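Local coordinates for xylose isomerase-like TIM barrel (Anabaena variabilis ATCC 29413, PDB 2QW5), which binds zinc and D-xylose in a TIM-barrel pocket and probably acts as a sugar phosphate isomerase or epimerase, at residues K179-P184 / G212-S217. Sequence-based numbering, arbitrary orientation.
With ZN (zinc ion), chain D.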
loop_
_atom_site.group_PDB
_atom_site.type_symbol
_atom_site.label_atom_id
_atom_site.label_comp_id
_atom_site.label_asym_id
_atom_site.label_seq_id
_atom_site.Cartn_x
_atom_site.Cartn_y
_atom_site.Cartn_z
ATOM N N LYS A 179 -0.547 -7.657 37.332
ATOM C CA LYS A 179 -1.886 -7.140 36.969
ATOM C C LYS A 179 -1.848 -6.959 35.465
ATOM O O LYS A 179 -0.836 -6.491 34.948
ATOM C CB LYS A 179 -2.158 -5.796 37.648
ATOM C CG LYS A 179 -2.231 -5.788 39.165
ATOM C CD LYS A 179 -3.459 -6.432 39.679
ATOM C CE LYS A 179 -3.534 -6.238 41.199
ATOM N NZ LYS A 179 -4.459 -7.247 41.772
ATOM N N LEU A 180 -2.937 -7.302 34.769
ATOM C CA LEU A 180 -3.023 -7.145 33.303
ATOM C C LEU A 180 -3.808 -5.863 33.008
ATOM O O LEU A 180 -4.969 -5.804 33.346
ATOM C CB LEU A 180 -3.709 -8.365 32.664
ATOM C CG LEU A 180 -2.964 -9.721 32.777
ATOM C CD1 LEU A 180 -3.883 -10.878 32.405
ATOM C CD2 LEU A 180 -1.687 -9.735 31.929
ATOM N N ALA A 181 -3.186 -4.870 32.365
ATOM C CA ALA A 181 -3.815 -3.548 32.070
ATOM C C ALA A 181 -4.007 -3.377 30.578
ATOM O O ALA A 181 -3.091 -2.960 29.893
ATOM C CB ALA A 181 -2.986 -2.423 32.650
ATOM N N ILE A 182 -5.217 -3.721 30.082
ATOM C CA ILE A 182 -5.589 -3.600 28.670
ATOM C C ILE A 182 -5.780 -2.128 28.325
ATOM O O ILE A 182 -6.384 -1.375 29.086
ATOM C CB ILE A 182 -6.886 -4.365 28.307
ATOM C CG1 ILE A 182 -6.799 -5.858 28.654
ATOM C CG2 ILE A 182 -7.179 -4.248 26.792
ATOM C CD1 ILE A 182 -8.191 -6.647 28.529
ATOM N N GLU A 183 -5.287 -1.728 27.155
ATOM C CA GLU A 183 -5.270 -0.326 26.753
ATOM C C GLU A 183 -6.275 0.017 25.641
ATOM O O GLU A 183 -6.220 -0.573 24.566
ATOM C CB GLU A 183 -3.842 0.026 26.282
ATOM C CG GLU A 183 -3.625 1.533 26.074
ATOM C CD GLU A 183 -2.246 1.879 25.556
ATOM O OE1 GLU A 183 -1.556 0.952 25.045
ATOM O OE2 GLU A 183 -1.886 3.098 25.668
ATOM N N PRO A 184 -7.218 0.956 25.911
ATOM C CA PRO A 184 -8.000 1.543 24.827
ATOM C C PRO A 184 -7.013 2.399 24.038
ATOM O O PRO A 184 -6.247 3.146 24.649
ATOM C CB PRO A 184 -9.019 2.432 25.538
ATOM C CG PRO A 184 -8.950 2.055 26.968
ATOM C CD PRO A 184 -7.595 1.545 27.209
ATOM N N GLY A 212 -7.694 -5.929 33.893
ATOM C CA GLY A 212 -8.246 -4.585 33.999
ATOM C C GLY A 212 -7.758 -3.659 32.912
ATOM O O GLY A 212 -7.568 -4.077 31.753
ATOM N N VAL A 213 -7.567 -2.393 33.285
ATOM C CA VAL A 213 -7.269 -1.362 32.290
ATOM C C VAL A 213 -6.106 -0.461 32.632
ATOM O O VAL A 213 -5.759 -0.281 33.794
ATOM C CB VAL A 213 -8.520 -0.431 32.050
ATOM C CG1 VAL A 213 -9.789 -1.236 31.985
ATOM C CG2 VAL A 213 -8.678 0.592 33.119
ATOM N N VAL A 214 -5.532 0.091 31.570
ATOM C CA VAL A 214 -4.657 1.243 31.668
ATOM C C VAL A 214 -5.451 2.361 30.974
ATOM O O VAL A 214 -6.051 2.121 29.914
ATOM C CB VAL A 214 -3.279 1.069 31.009
ATOM C CG1 VAL A 214 -3.378 0.430 29.599
ATOM C CG2 VAL A 214 -2.553 2.405 31.016
ATOM N N ILE A 215 -5.507 3.545 31.599
ATOM C CA ILE A 215 -6.071 4.737 30.987
ATOM C C ILE A 215 -4.878 5.610 30.617
ATOM O O ILE A 215 -4.115 5.985 31.499
ATOM C CB ILE A 215 -7.038 5.511 31.907
ATOM C CG1 ILE A 215 -8.183 4.607 32.419
ATOM C CG2 ILE A 215 -7.625 6.738 31.140
ATOM C CD1 ILE A 215 -9.030 5.299 33.439
ATOM N N ASP A 216 -4.740 5.889 29.318
ATOM C CA ASP A 216 -3.677 6.725 28.719
ATOM C C ASP A 216 -4.406 7.994 28.261
ATOM O O ASP A 216 -5.379 7.897 27.477
ATOM C CB ASP A 216 -3.066 5.964 27.559
ATOM C CG ASP A 216 -2.083 6.793 26.705
ATOM O OD1 ASP A 216 -2.383 7.941 26.336
ATOM O OD2 ASP A 216 -1.042 6.234 26.341
ATOM N N SER A 217 -3.944 9.158 28.730
ATOM C CA SER A 217 -4.585 10.449 28.444
ATOM C C SER A 217 -4.658 10.801 26.951
ATOM O O SER A 217 -5.663 11.375 26.519
ATOM C CB SER A 217 -3.891 11.575 29.209
ATOM O OG SER A 217 -2.511 11.705 28.819
HETATM ZN ZN ZN D . -0.074 4.201 25.928
HETATM O O HOH W 1 -6.473 4.784 27.095
HETATM O O HOH W 2 0.133 4.146 23.910
#
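Val214 lays its CG1 methyl against the aliphatic stem of Glu183, 3.4 Å from CB, and the same methyl also touches the carbonyl oxygen of Ala181. It gets there because CG1 sits between the backbone N and carbonyl carbon of its own residue (chi1 46°), turned toward segment 179-184. Beyond this apolar footing Glu183 runs out straight, CG anti to the backbone N and the chain extended beyond it, and delivers OE2 to the zinc ion at 2.1 Å. Asp216, on the neighbouring strand, brings OD2 to the same metal at 2.3 Å. Glu183 OE2 and Asp216 OD2 thus come within 3.3 Å of each other, an approach of two carboxylates that the shared cation would make tolerable; their planes are tilted by 33°. Water 2, Gln247 and Glu281 complete the coordination, while Glu183 OE1 hydrogen-bonds to O2 of the bound xylose.

Upstream of the metal ligands, the backbones pair as parallel strands. Gly212 N donates to Leu180 O, Ile182 N to Gly212 O, and Val214 N to Ile182 O at 3.0 Å. The axes of strands 179-182 and 212-216 lie 52° apart, and beyond the bond from Val214 N to Ile182 O, direct pairing gives way to water 1, which donates to Pro184 O and accepts from Asp216 N. On the outer face, Ile182 and Val213 both pack on Leu199 of helix 196-203, which connects the two strands. This is a beta-alpha-beta unit of a TIM barrel, whose adjacent strands present metal ligands at their C-terminal ends, as in xylose isomerase-like enzymes.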